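Local coordinates for effector protein hopAB2 (PDB 3HGL) that is recognised through this Pto-interaction region by the tomato Pto resistance protein, eliciting immunity, and suppresses programmed cell death and defence in susceptible plants, at residues A[23-27]-A[75-80]; A[30-34]-A[60-64]. All coordinates share one frame; numbering follows the deposited sequence.

Contact 1. Residues A[23-27]-A[75-80]; sequences ISHTR and LRRAVH
I23, T26 and R27 on helix 23-35 meet L75, A78 and V79 on helix 66-80, and most of the contact is apolar. The terminal CD1 of I23 rests on A78 CB and V79 CG2, each at 3.9 Å, while the other branch of I23, CG2, lies 4.1 Å from L75 CD2. This split follows from the first torsion of I23 (chi1 55°), which sets CG1 between the backbone N and the carbonyl carbon. T26 adds its methyl CG2, which meets L75 CD1. R27 contributes its aliphatic part: CG packs on L75 CB at 3.7 Å and CD presses closely on V79 CG2 at 3.4 Å.

A bend about the CG-CD bond of R27 (chi3 63°) turns the guanidinium so that R76 lies over one face, its CA offset toward the rim and its CG 3.5 Å from R27 NH2. No direct hydrogen bond passes between residues 23-27 and 75-80. Instead, one water accepts from R27 NH2 (3.1 Å) and R76 NH1 (2.9 Å), lying in the plane of both groups and linking two like charges that do not touch. The T26 hydroxyl is held outside this pair by E45 and the D22 carbonyl.

Helix 5-18 adds L16 and V13 to the apolar layer. With R27 as a knob among L75, R76, V79 and H80, the short segments 23-27 and 75-80 run at 149° to each other, a near-antiparallel pairing within a small helical bundle.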
loop_
_atom_site.group_PDB
_atom_site.type_symbol
_atom_site.label_atom_id
_atom_site.label_comp_id
_atom_site.label_asym_id
_atom_site.label_seq_id
_atom_site.Cartn_x
_atom_site.Cartn_y
_atom_site.Cartn_z
ATOM N N ILE A 23 -5.302 8.099 2.146
ATOM C CA ILE A 23 -5.337 6.926 1.282
ATOM C C ILE A 23 -5.557 7.180 -0.204
ATOM O O ILE A 23 -5.283 6.298 -1.022
ATOM C CB ILE A 23 -6.340 5.856 1.800
ATOM C CG1 ILE A 23 -7.732 6.453 1.978
ATOM C CG2 ILE A 23 -5.838 5.286 3.120
ATOM C CD1 ILE A 23 -8.790 5.398 2.284
ATOM N N SER A 24 -6.043 8.365 -0.570
ATOM C CA SER A 24 -6.212 8.659 -1.993
ATOM C C SER A 24 -4.785 8.811 -2.530
ATOM O O SER A 24 -4.472 8.379 -3.639
ATOM C CB SER A 24 -7.026 9.952 -2.216
ATOM O OG SER A 24 -6.324 11.115 -1.794
ATOM N N HIS A 25 -3.918 9.407 -1.717
ATOM C CA HIS A 25 -2.517 9.579 -2.095
ATOM C C HIS A 25 -1.815 8.218 -2.071
ATOM O O HIS A 25 -0.986 7.915 -2.927
ATOM C CB HIS A 25 -1.815 10.550 -1.132
ATOM C CG HIS A 25 -0.333 10.658 -1.345
ATOM N ND1 HIS A 25 0.573 9.830 -0.717
ATOM C CD2 HIS A 25 0.397 11.479 -2.137
ATOM C CE1 HIS A 25 1.796 10.135 -1.110
ATOM N NE2 HIS A 25 1.718 11.132 -1.973
ATOM N N THR A 26 -2.162 7.386 -1.095
ATOM C CA THR A 26 -1.541 6.070 -1.002
ATOM C C THR A 26 -1.877 5.253 -2.247
ATOM O O THR A 26 -1.033 4.518 -2.753
ATOM C CB THR A 26 -2.005 5.317 0.259
ATOM O OG1 THR A 26 -1.857 6.177 1.393
ATOM C CG2 THR A 26 -1.156 4.058 0.476
ATOM N N ARG A 27 -3.106 5.382 -2.747
ATOM C CA ARG A 27 -3.494 4.648 -3.951
ATOM C C ARG A 27 -2.598 5.048 -5.121
ATOM O O ARG A 27 -2.161 4.196 -5.894
ATOM C CB ARG A 27 -4.953 4.930 -4.335
ATOM C CG ARG A 27 -6.002 4.343 -3.402
ATOM C CD ARG A 27 -7.398 4.481 -4.031
ATOM N NE ARG A 27 -7.495 3.718 -5.272
ATOM C CZ ARG A 27 -8.328 4.012 -6.267
ATOM N NH1 ARG A 27 -9.137 5.055 -6.168
ATOM N NH2 ARG A 27 -8.355 3.264 -7.364
ATOM N N LEU A 75 -7.830 -0.644 -1.021
ATOM C CA LEU A 75 -7.711 0.813 -0.995
ATOM C C LEU A 75 -8.760 1.469 -1.886
ATOM O O LEU A 75 -9.360 2.478 -1.515
ATOM C CB LEU A 75 -6.315 1.250 -1.449
ATOM C CG LEU A 75 -5.176 1.046 -0.443
ATOM C CD1 LEU A 75 -3.844 1.377 -1.107
ATOM C CD2 LEU A 75 -5.404 1.931 0.776
ATOM N N ARG A 76 -8.976 0.890 -3.062
ATOM C CA ARG A 76 -9.955 1.428 -4.001
ATOM C C ARG A 76 -11.343 1.430 -3.373
ATOM O O ARG A 76 -12.057 2.435 -3.431
ATOM C CB ARG A 76 -9.975 0.608 -5.294
ATOM C CG ARG A 76 -10.980 1.122 -6.326
ATOM C CD ARG A 76 -10.944 0.329 -7.627
ATOM N NE ARG A 76 -11.281 -1.078 -7.429
ATOM C CZ ARG A 76 -10.402 -2.072 -7.486
ATOM N NH1 ARG A 76 -9.122 -1.818 -7.741
ATOM N NH2 ARG A 76 -10.798 -3.321 -7.281
ATOM N N ARG A 77 -11.728 0.304 -2.779
ATOM C CA ARG A 77 -13.037 0.215 -2.144
ATOM C C ARG A 77 -13.132 1.154 -0.944
ATOM O O ARG A 77 -14.172 1.768 -0.718
ATOM C CB ARG A 77 -13.330 -1.225 -1.709
ATOM C CG ARG A 77 -13.678 -2.167 -2.858
ATOM C CD ARG A 77 -14.115 -3.536 -2.331
ATOM N NE ARG A 77 -13.010 -4.285 -1.739
ATOM C CZ ARG A 77 -12.043 -4.871 -2.440
ATOM N NH1 ARG A 77 -12.041 -4.796 -3.766
ATOM N NH2 ARG A 77 -11.073 -5.526 -1.814
ATOM N N ALA A 78 -12.045 1.279 -0.184
ATOM C CA ALA A 78 -12.043 2.156 0.984
ATOM C C ALA A 78 -12.310 3.613 0.603
ATOM O O ALA A 78 -13.119 4.293 1.236
ATOM C CB ALA A 78 -10.714 2.047 1.722
ATOM N N VAL A 79 -11.619 4.090 -0.428
ATOM C CA VAL A 79 -11.784 5.464 -0.889
ATOM C C VAL A 79 -13.216 5.702 -1.349
ATOM O O VAL A 79 -13.806 6.741 -1.055
ATOM C CB VAL A 79 -10.826 5.784 -2.059
ATOM C CG1 VAL A 79 -11.144 7.159 -2.640
ATOM C CG2 VAL A 79 -9.383 5.739 -1.573
ATOM N N HIS A 80 -13.773 4.729 -2.063
ATOM C CA HIS A 80 -15.134 4.840 -2.565
ATOM C C HIS A 80 -16.190 4.573 -1.491
ATOM O O HIS A 80 -17.152 5.333 -1.369
ATOM C CB HIS A 80 -15.331 3.899 -3.757
ATOM C CG HIS A 80 -14.527 4.285 -4.961
ATOM N ND1 HIS A 80 -14.674 5.500 -5.594
ATOM C CD2 HIS A 80 -13.549 3.630 -5.630
ATOM C CE1 HIS A 80 -13.819 5.578 -6.599
ATOM N NE2 HIS A 80 -13.124 4.456 -6.642
HETATM O O HOH W 1 -7.377 0.474 -8.218
#

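Contact 2. Residues A[30-34]-A[60-64]; sequences LRNAM and GISRD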
loop_
_atom_site.group_PDB
_atom_site.type_symbol
_atom_site.label_atom_id
_atom_site.label_comp_id
_atom_site.label_asym_id
_atom_site.label_seq_id
_atom_site.Cartn_x
_atom_site.Cartn_y
_atom_site.Cartn_z
ATOM N N LEU A 30 0.942 3.570 -4.586
ATOM C CA LEU A 30 0.949 2.121 -4.758
ATOM C C LEU A 30 0.874 1.796 -6.245
ATOM O O LEU A 30 1.525 0.865 -6.714
ATOM C CB LEU A 30 -0.230 1.470 -4.013
ATOM C CG LEU A 30 -0.366 -0.063 -4.129
ATOM C CD1 LEU A 30 0.923 -0.736 -3.662
ATOM C CD2 LEU A 30 -1.577 -0.548 -3.299
ATOM N N ARG A 31 0.082 2.572 -6.983
ATOM C CA ARG A 31 -0.049 2.365 -8.424
ATOM C C ARG A 31 1.317 2.584 -9.083
ATOM O O ARG A 31 1.736 1.797 -9.934
ATOM C CB ARG A 31 -1.090 3.326 -9.022
ATOM C CG ARG A 31 -1.193 3.243 -10.547
ATOM C CD ARG A 31 -2.308 4.133 -11.106
ATOM N NE ARG A 31 -3.600 3.798 -10.513
ATOM C CZ ARG A 31 -4.215 4.534 -9.592
ATOM N NH1 ARG A 31 -3.664 5.665 -9.162
ATOM N NH2 ARG A 31 -5.363 4.122 -9.073
ATOM N N ASN A 32 2.005 3.653 -8.689
ATOM C CA ASN A 32 3.343 3.949 -9.220
ATOM C C ASN A 32 4.307 2.809 -8.904
ATOM O O ASN A 32 5.040 2.339 -9.779
ATOM C CB ASN A 32 3.906 5.224 -8.593
ATOM C CG ASN A 32 3.369 6.483 -9.237
ATOM O OD1 ASN A 32 2.430 6.446 -10.026
ATOM N ND2 ASN A 32 3.971 7.614 -8.895
ATOM N N ALA A 33 4.309 2.375 -7.648
ATOM C CA ALA A 33 5.204 1.302 -7.222
ATOM C C ALA A 33 4.978 0.030 -8.022
ATOM O O ALA A 33 5.933 -0.597 -8.490
ATOM C CB ALA A 33 5.016 1.019 -5.736
HETATM N N MSE A 34 3.712 -0.352 -8.180
HETATM C CA MSE A 34 3.388 -1.561 -8.920
HETATM C C MSE A 34 3.706 -1.470 -10.408
HETATM O O MSE A 34 3.783 -2.493 -11.085
HETATM C CB MSE A 34 1.923 -1.946 -8.689
HETATM C CG MSE A 34 1.700 -2.440 -7.256
HETATM SE SE MSE A 34 -0.131 -2.769 -6.748
HETATM C CE MSE A 34 -0.350 -4.490 -7.604
ATOM N N GLY A 60 11.173 -2.622 -3.904
ATOM C CA GLY A 60 9.928 -1.928 -4.181
ATOM C C GLY A 60 8.768 -2.882 -3.967
ATOM O O GLY A 60 8.879 -3.813 -3.168
ATOM N N ILE A 61 7.666 -2.668 -4.686
ATOM C CA ILE A 61 6.481 -3.514 -4.561
ATOM C C ILE A 61 6.070 -4.103 -5.918
ATOM O O ILE A 61 5.762 -3.377 -6.857
ATOM C CB ILE A 61 5.307 -2.702 -3.970
ATOM C CG1 ILE A 61 5.689 -2.173 -2.581
ATOM C CG2 ILE A 61 4.060 -3.572 -3.875
ATOM C CD1 ILE A 61 4.642 -1.256 -1.968
ATOM N N SER A 62 6.054 -5.429 -6.002
ATOM C CA SER A 62 5.721 -6.127 -7.242
ATOM C C SER A 62 4.263 -6.054 -7.685
ATOM O O SER A 62 3.350 -6.201 -6.879
ATOM C CB SER A 62 6.118 -7.598 -7.127
ATOM O OG SER A 62 5.618 -8.333 -8.231
ATOM N N ARG A 63 4.048 -5.849 -8.981
ATOM C CA ARG A 63 2.690 -5.794 -9.498
ATOM C C ARG A 63 2.071 -7.189 -9.413
ATOM O O ARG A 63 0.857 -7.338 -9.507
ATOM C CB ARG A 63 2.669 -5.291 -10.949
ATOM C CG ARG A 63 3.283 -6.225 -11.970
ATOM C CD ARG A 63 3.075 -5.680 -13.384
ATOM N NE ARG A 63 3.647 -6.563 -14.395
ATOM C CZ ARG A 63 3.661 -6.305 -15.699
ATOM N NH1 ARG A 63 3.129 -5.183 -16.166
ATOM N NH2 ARG A 63 4.214 -7.169 -16.537
ATOM N N ASP A 64 2.911 -8.207 -9.230
ATOM C CA ASP A 64 2.420 -9.578 -9.119
ATOM C C ASP A 64 2.256 -10.020 -7.663
ATOM O O ASP A 64 1.788 -11.124 -7.396
ATOM C CB ASP A 64 3.358 -10.554 -9.836
ATOM C CG ASP A 64 3.468 -10.279 -11.324
ATOM O OD1 ASP A 64 2.438 -9.971 -11.960
ATOM O OD2 ASP A 64 4.589 -10.381 -11.866
HETATM O O HOH W 2 8.054 -0.950 -6.842
#
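Peptide carbonyls, rather than rings, are the flat groups that meet here: A33 O and I61 O come to 3.2 Å of each other. Both are acceptors, so nothing bonds them directly. A water donates to A33 O (2.7 Å) and accepts from I61 N (2.8 Å), which probably offsets the approach of the two acceptors and ties the end of helix 23-35 to the loop. The third carbonyl, that of M34, has the methylene of R63 close against it, with R63 CB 3.0 Å from M34 O, tight for a carbon against an oxygen. CG of R63 is tucked over its own backbone (chi1 68°); CG and CD then pass the same oxygen more loosely before the guanidinium end leads away.

Apolar contacts gather round I61. Its CB faces A33 CB, while I61 CD1 reaches L30 CD1 at 4.1 Å, the two side chains crossing at about a right angle. I61 CG2 lies near CG of the selenomethionine M34. The M34 chain bends at its last torsion (chi3 79°), bringing M34 CE to 3.6 Å from R63 O and beside R63 CA. A68 and F53 add to the surroundings of I61, and L71 and L75 to those of L30.

Within the loop, D64 N donates to S62 OG, forming an ST turn shortly before helix 66-80. The whole is a loop-on-helix packing in which the connection between helices 56-59 and 66-80 is seated on helix 23-35 of the compact, all-helical Pto-interaction domain.

From the N terminus, the chain runs through helix 5-18 and enters helix 23-35, which supplies the first segment of both contacts: its start to contact 1 and its later turns to contact 2. After helix 43-52 and helix 56-59 the chain returns in the loop 60-64, where contact 2 closes the inner loop. It then continues along helix 66-80, at whose C-terminal part contact 1 closes the outer loop; the two closures therefore nest and do not cross. Their centres lie about 15 Å apart, yet they join directly where L75 CD1 of contact 1 packs on L30 CD2 of contact 2 at 3.7 Å. Together they set helix 23-35 against the last helix and the loop leading into it.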